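Local structure of B-cell differentiation antigen CD72 (Mus musculus, 5B1R) at residues Q84-K92 with T101-I112. The protein acts as a B-cell co-receptor that recognises the Sm/RNP self-antigen and recruits SHP-1 to inhibit B-cell receptor signalling, this chain being its extracellular C-type lectin domain. The protein carries 2 engineered substitutions. Residues are numbered along the deposited sequence; the frame is centred on the assembly and turned at random.
Sequences QSRYCDKIK and TFSECAELHPSI. Unlike the reference sequence in segment 84-92: Tyr87 (reference His), Asp89 (reference Val), Lys90 (reference Arg). Engineered in segment 101-112: Ser111 (natural residue Cys). Unlike the reference sequence in segment 101-112: Phe102 (reference Ile), Glu104 (reference Lys).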
ATOM      1  N   GLN A  84      -7.513 -18.255  -6.887  1.00 51.56           N
ATOM      2  CA  GLN A  84      -7.521 -16.911  -6.321  1.00 50.89           C
ATOM      3  C   GLN A  84      -8.601 -16.755  -5.253  1.00 40.21           C
ATOM      4  O   GLN A  84      -9.407 -17.658  -5.030  1.00 39.74           O
ATOM      5  CB  GLN A  84      -7.709 -15.863  -7.422  1.00 59.71           C
ATOM      6  CG  GLN A  84      -9.033 -15.968  -8.160  1.00 66.98           C
ATOM      7  CD  GLN A  84      -9.149 -14.967  -9.296  1.00 73.23           C
ATOM      8  OE1 GLN A  84      -8.145 -14.463  -9.801  1.00 75.31           O
ATOM      9  NE2 GLN A  84     -10.381 -14.673  -9.703  1.00 75.22           N
ATOM     10  N   SER A  85      -8.614 -15.595  -4.603  1.00 29.36           N
ATOM     11  CA  SER A  85      -9.503 -15.359  -3.472  1.00 23.28           C
ATOM     12  C   SER A  85     -10.420 -14.180  -3.727  1.00 21.71           C
ATOM     13  O   SER A  85     -10.072 -13.251  -4.450  1.00 24.81           O
ATOM     14  CB  SER A  85      -8.676 -15.095  -2.219  1.00 20.61           C
ATOM     15  OG  SER A  85      -9.477 -14.620  -1.156  1.00 17.98           O
ATOM     16  N   ARG A  86     -11.599 -14.193  -3.124  1.00 20.38           N
ATOM     17  CA  ARG A  86     -12.453 -13.033  -3.277  1.00 21.12           C
ATOM     18  C   ARG A  86     -12.152 -11.950  -2.252  1.00 18.43           C
ATOM     19  O   ARG A  86     -12.778 -10.883  -2.294  1.00 18.39           O
ATOM     20  CB  ARG A  86     -13.911 -13.412  -3.239  1.00 22.76           C
ATOM     21  CG  ARG A  86     -14.336 -13.970  -1.915  1.00 21.04           C
ATOM     22  CD  ARG A  86     -15.602 -14.804  -2.135  1.00 21.63           C
ATOM     23  NE  ARG A  86     -16.525 -14.050  -2.976  1.00 22.23           N
ATOM     24  CZ  ARG A  86     -17.353 -13.108  -2.527  1.00 21.52           C
ATOM     25  NH1 ARG A  86     -17.409 -12.822  -1.230  1.00 21.22           N
ATOM     26  NH2 ARG A  86     -18.134 -12.455  -3.385  1.00 29.83           N
ATOM     27  N   TYR A  87     -11.188 -12.201  -1.355  1.00 14.01           N
ATOM     28  CA  TYR A  87     -10.780 -11.166  -0.416  1.00 12.21           C
ATOM     29  C   TYR A  87      -9.449 -10.603  -0.828  1.00 11.50           C
ATOM     30  O   TYR A  87      -8.549 -11.324  -1.277  1.00 12.53           O
ATOM     31  CB  TYR A  87     -10.654 -11.683   1.013  1.00 12.73           C
ATOM     32  CG  TYR A  87     -11.830 -12.469   1.466  1.00 13.14           C
ATOM     33  CD1 TYR A  87     -13.059 -11.860   1.655  1.00 14.36           C
ATOM     34  CD2 TYR A  87     -11.718 -13.831   1.708  1.00 14.81           C
ATOM     35  CE1 TYR A  87     -14.155 -12.592   2.072  1.00 14.11           C
ATOM     36  CE2 TYR A  87     -12.811 -14.575   2.138  1.00 14.74           C
ATOM     37  CZ  TYR A  87     -14.024 -13.943   2.320  1.00 13.55           C
ATOM     38  OH  TYR A  87     -15.125 -14.655   2.726  1.00 13.96           O
ATOM     39  N   CYS A  88      -9.334  -9.305  -0.623  1.00 11.22           N
ATOM     40  CA  CYS A  88      -8.122  -8.559  -0.890  1.00 10.63           C
ATOM     41  C   CYS A  88      -7.665  -7.891   0.401  1.00 11.55           C
ATOM     42  O   CYS A  88      -8.372  -7.960   1.412  1.00 11.69           O
ATOM     43  CB  CYS A  88      -8.371  -7.522  -1.991  1.00 12.70           C
ATOM     44  SG  CYS A  88      -8.595  -8.248  -3.643  1.00 13.63           S
ATOM     45  N   ASP A  89      -6.491  -7.263   0.365  1.00 10.19           N
ATOM     46  CA  ASP A  89      -5.844  -6.789   1.590  1.00 10.27           C
ATOM     47  C   ASP A  89      -5.824  -5.272   1.627  1.00  9.84           C
ATOM     48  O   ASP A  89      -5.393  -4.627   0.660  1.00 10.31           O
ATOM     49  CB  ASP A  89      -4.389  -7.267   1.678  1.00  9.97           C
ATOM     50  CG  ASP A  89      -4.242  -8.772   1.817  1.00  9.93           C
ATOM     51  OD1 ASP A  89      -5.231  -9.504   1.673  1.00 12.50           O
ATOM     52  OD2 ASP A  89      -3.095  -9.221   2.050  1.00  9.58           O
ATOM     53  N   LYS A  90      -6.249  -4.706   2.756  1.00  9.74           N
ATOM     54  CA  LYS A  90      -6.158  -3.269   2.951  1.00  9.96           C
ATOM     55  C   LYS A  90      -5.586  -3.021   4.329  1.00 10.05           C
ATOM     56  O   LYS A  90      -5.723  -3.854   5.213  1.00 12.47           O
ATOM     57  CB  LYS A  90      -7.527  -2.606   2.793  1.00 11.10           C
ATOM     58  CG  LYS A  90      -8.489  -2.913   3.936  1.00 11.58           C
ATOM     59  CD  LYS A  90      -9.920  -2.469   3.644  1.00 14.31           C
ATOM     60  CE  LYS A  90     -10.762  -2.458   4.908  1.00 15.56           C
ATOM     61  NZ  LYS A  90     -10.825  -3.801   5.524  1.00 17.83           N
ATOM     62  N   ILE A  91      -4.948  -1.875   4.520  1.00  9.78           N
ATOM     63  CA  ILE A  91      -4.492  -1.511   5.854  1.00 10.66           C
ATOM     64  C   ILE A  91      -5.533  -0.601   6.515  1.00 10.85           C
ATOM     65  O   ILE A  91      -6.122   0.274   5.883  1.00 11.32           O
ATOM     66  CB  ILE A  91      -3.073  -0.892   5.863  1.00 10.19           C
ATOM     67  CG1 ILE A  91      -2.989   0.361   4.980  1.00 10.47           C
ATOM     68  CG2 ILE A  91      -2.065  -1.953   5.436  1.00 11.67           C
ATOM     69  CD1 ILE A  91      -1.654   1.106   5.113  1.00 11.70           C
ATOM     70  N   LYS A  92      -5.730  -0.829   7.800  1.00 11.19           N
ATOM     71  CA  LYS A  92      -6.735  -0.111   8.574  1.00 12.98           C
ATOM     72  C   LYS A  92      -6.163   0.160   9.949  1.00 12.62           C
ATOM     73  O   LYS A  92      -5.431  -0.671  10.501  1.00 13.88           O
ATOM     74  CB  LYS A  92      -8.005  -0.950   8.671  1.00 15.75           C
ATOM     75  CG  LYS A  92      -9.107  -0.292   9.478  1.00 18.26           C
ATOM     76  CD  LYS A  92     -10.419  -1.032   9.281  1.00 22.55           C
ATOM     77  CE  LYS A  92     -11.593  -0.328   9.967  1.00 28.57           C
ATOM     78  NZ  LYS A  92     -12.883  -0.885   9.486  1.00 36.89           N
ATOM     79  N   THR A 101      -5.852  -6.025   6.981  1.00 11.28           N
ATOM     80  CA  THR A 101      -7.200  -6.525   7.132  1.00 11.84           C
ATOM     81  C   THR A 101      -7.711  -7.008   5.778  1.00 11.73           C
ATOM     82  O   THR A 101      -7.212  -6.627   4.718  1.00 14.74           O
ATOM     83  CB  THR A 101      -8.137  -5.461   7.676  1.00 13.56           C
ATOM     84  OG1 THR A 101      -8.308  -4.441   6.700  1.00 14.53           O
ATOM     85  CG2 THR A 101      -7.584  -4.841   8.946  1.00 16.26           C
ATOM     86  N   PHE A 102      -8.705  -7.872   5.814  1.00 13.10           N
ATOM     87  CA  PHE A 102      -9.270  -8.436   4.597  1.00 14.05           C
ATOM     88  C   PHE A 102     -10.634  -7.848   4.287  1.00 13.99           C
ATOM     89  O   PHE A 102     -11.422  -7.606   5.196  1.00 17.40           O
ATOM     90  CB  PHE A 102      -9.367  -9.950   4.746  1.00 15.04           C
ATOM     91  CG  PHE A 102      -8.050 -10.596   5.084  1.00 14.35           C
ATOM     92  CD1 PHE A 102      -6.959 -10.450   4.241  1.00 14.43           C
ATOM     93  CD2 PHE A 102      -7.910 -11.370   6.235  1.00 16.01           C
ATOM     94  CE1 PHE A 102      -5.749 -11.049   4.538  1.00 16.97           C
ATOM     95  CE2 PHE A 102      -6.703 -11.986   6.542  1.00 16.84           C
ATOM     96  CZ  PHE A 102      -5.620 -11.821   5.689  1.00 17.94           C
ATOM     97  N   SER A 103     -10.908  -7.636   2.999  1.00 14.22           N
ATOM     98  CA  SER A 103     -12.194  -7.120   2.531  1.00 14.96           C
ATOM     99  C   SER A 103     -12.502  -7.734   1.189  1.00 13.78           C
ATOM    100  O   SER A 103     -11.599  -8.075   0.441  1.00 13.99           O
ATOM    101  CB  SER A 103     -12.175  -5.593   2.334  1.00 17.84           C
ATOM    102  OG  SER A 103     -12.320  -4.911   3.560  1.00 19.34           O
ATOM    103  N   GLU A 104     -13.781  -7.828   0.846  1.00 14.34           N
ATOM    104  CA  GLU A 104     -14.102  -8.148  -0.533  1.00 15.06           C
ATOM    105  C   GLU A 104     -13.469  -7.126  -1.452  1.00 13.78           C
ATOM    106  O   GLU A 104     -13.472  -5.913  -1.184  1.00 13.96           O
ATOM    107  CB  GLU A 104     -15.593  -8.159  -0.756  1.00 17.25           C
ATOM    108  CG  GLU A 104     -16.254  -9.324  -0.059  1.00 17.52           C
ATOM    109  CD  GLU A 104     -17.735  -9.246  -0.154  1.00 19.26           C
ATOM    110  OE1 GLU A 104     -18.273  -8.209   0.287  1.00 23.80           O
ATOM    111  OE2 GLU A 104     -18.355 -10.206  -0.665  1.00 20.61           O
ATOM    112  N   CYS A 105     -12.908  -7.636  -2.536  1.00 15.68           N
ATOM    113  CA  CYS A 105     -12.125  -6.839  -3.449  1.00 14.58           C
ATOM    114  C   CYS A 105     -12.909  -5.691  -4.103  1.00 13.93           C
ATOM    115  O   CYS A 105     -12.314  -4.704  -4.516  1.00 14.30           O
ATOM    116  CB  CYS A 105     -11.480  -7.743  -4.504  1.00 14.53           C
ATOM    117  SG  CYS A 105     -10.439  -9.076  -3.802  1.00 14.44           S
ATOM    118  N   ALA A 106     -14.232  -5.805  -4.173  1.00 15.54           N
ATOM    119  CA  ALA A 106     -15.056  -4.780  -4.810  1.00 15.56           C
ATOM    120  C   ALA A 106     -15.233  -3.525  -3.957  1.00 15.06           C
ATOM    121  O   ALA A 106     -15.698  -2.502  -4.465  1.00 17.25           O
ATOM    122  CB  ALA A 106     -16.428  -5.355  -5.189  1.00 17.85           C
ATOM    123  N   GLU A 107     -14.868  -3.574  -2.677  1.00 14.32           N
ATOM    124  CA  GLU A 107     -15.061  -2.405  -1.812  1.00 13.83           C
ATOM    125  C   GLU A 107     -14.261  -1.203  -2.297  1.00 12.93           C
ATOM    126  O   GLU A 107     -13.159  -1.352  -2.816  1.00 13.02           O
ATOM    127  CB  GLU A 107     -14.643  -2.675  -0.363  1.00 15.01           C
ATOM    128  CG  GLU A 107     -15.448  -3.687   0.409  1.00 17.88           C
ATOM    129  CD  GLU A 107     -15.116  -3.681   1.906  1.00 22.97           C
ATOM    130  OE1 GLU A 107     -14.172  -2.964   2.346  1.00 24.25           O
ATOM    131  OE2 GLU A 107     -15.806  -4.396   2.652  1.00 26.94           O
ATOM    132  N   LEU A 108     -14.811  -0.015  -2.087  1.00 13.09           N
ATOM    133  CA  LEU A 108     -14.173   1.229  -2.529  1.00 13.03           C
ATOM    134  C   LEU A 108     -13.299   1.844  -1.433  1.00 12.82           C
ATOM    135  O   LEU A 108     -13.796   2.182  -0.361  1.00 15.22           O
ATOM    136  CB  LEU A 108     -15.252   2.228  -2.957  1.00 13.54           C
ATOM    137  CG  LEU A 108     -16.220   1.737  -4.035  1.00 13.78           C
ATOM    138  CD1 LEU A 108     -17.288   2.791  -4.317  1.00 16.20           C
ATOM    139  CD2 LEU A 108     -15.438   1.396  -5.288  1.00 16.12           C
ATOM    140  N   HIS A 109     -12.009   2.002  -1.720  1.00 11.42           N
ATOM    141  CA  HIS A 109     -11.048   2.562  -0.776  1.00 10.71           C
ATOM    142  C   HIS A 109     -10.004   3.334  -1.546  1.00 10.68           C
ATOM    143  O   HIS A 109      -9.761   3.069  -2.728  1.00 11.30           O
ATOM    144  CB  HIS A 109     -10.347   1.450   0.008  1.00 11.23           C
ATOM    145  CG  HIS A 109     -11.268   0.693   0.905  1.00 11.42           C
ATOM    146  ND1 HIS A 109     -11.790   1.236   2.061  1.00 13.61           N
ATOM    147  CD2 HIS A 109     -11.776  -0.555   0.804  1.00 12.99           C
ATOM    148  CE1 HIS A 109     -12.589   0.349   2.630  1.00 13.89           C
ATOM    149  NE2 HIS A 109     -12.593  -0.749   1.892  1.00 13.54           N
ATOM    150  N   PRO A 110      -9.335   4.271  -0.867  1.00 10.55           N
ATOM    151  CA  PRO A 110      -8.097   4.812  -1.441  1.00 10.23           C
ATOM    152  C   PRO A 110      -7.044   3.697  -1.487  1.00  9.33           C
ATOM    153  O   PRO A 110      -7.282   2.577  -1.006  1.00  9.59           O
ATOM    154  CB  PRO A 110      -7.704   5.901  -0.434  1.00 11.52           C
ATOM    155  CG  PRO A 110      -8.284   5.407   0.878  1.00 12.09           C
ATOM    156  CD  PRO A 110      -9.599   4.762   0.501  1.00 11.64           C
ATOM    157  N   SER A 111      -5.876   4.003  -2.040  1.00  9.62           N
ATOM    158  CA  SER A 111      -4.863   2.973  -2.225  1.00  9.34           C
ATOM    159  C   SER A 111      -3.474   3.588  -2.142  1.00  8.87           C
ATOM    160  O   SER A 111      -3.327   4.823  -2.131  1.00  9.59           O
ATOM    161  CB  SER A 111      -5.066   2.292  -3.583  1.00  9.58           C
ATOM    162  OG  SER A 111      -4.974   3.224  -4.653  1.00 10.44           O
ATOM    163  N   ILE A 112      -2.465   2.725  -2.089  1.00  8.32           N
ATOM    164  CA  ILE A 112      -1.080   3.189  -2.078  1.00  8.70           C
ATOM    165  C   ILE A 112      -0.350   2.442  -3.177  1.00  8.25           C
ATOM    166  O   ILE A 112      -0.405   1.205  -3.225  1.00  8.98           O
ATOM    167  CB  ILE A 112      -0.382   2.927  -0.732  1.00  8.75           C
ATOM    168  CG1 ILE A 112      -1.236   3.464   0.427  1.00  9.48           C
ATOM    169  CG2 ILE A 112       1.023   3.530  -0.742  1.00  9.52           C
ATOM    170  CD1 ILE A 112      -0.832   2.966   1.796  1.00 10.16           C
TER
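Cys88 and Ser103, and likewise Lys90 and Thr101, form hydrogen-bonded pairs of an antiparallel hairpin whose strand segments 87-92 and 101-104 are strongly twisted, 134° between their N-to-C directions. The Cys88 SG–Cys105 SG disulfide (2.0 Å) ties the residue just past strand 97-104, inside the type I turn 104-107, to strand 87-94, and Cys105 N donates a long hydrogen bond to Arg86 O (3.3 Å). On the same face of the sheet as Cys88, the Lys90 chain runs extended to CE and bends at the last torsion (chi4 -60°), which brings NZ to both Ser103 OG (2.7 Å) and Thr101 OG1 (2.9 Å). Thr101 OG1 in turn reaches Lys90 O from above the carbonyl plane, so this oxygen takes two donors, the other being Thr101 N. Ser103 OG donates to Glu107 OE1 from above the carboxylate plane. Glu107 OE1 also lies in the imidazole plane of His109 and accepts a nearly straight bond from NE2 (2.8 Å, 173°). Lys90 CD lies over one imidazole face in a CH-pi contact. On the other face of the hairpin Asp89 OD1 meets the Phe102 ring edge at CD1 (3.2 Å); OD1 is salt-bridged to Arg78 and OD2 to Arg100. Arg86 NH1 forms a salt bridge with Glu104 OE2 (2.8 Å), meeting its anti lone pair. Strand 69-70 flanks strand 87-94 opposite 97-104; its Trp70 packs edge-to-face with His109, and Leu26 of helix 26-35 touches Cys88.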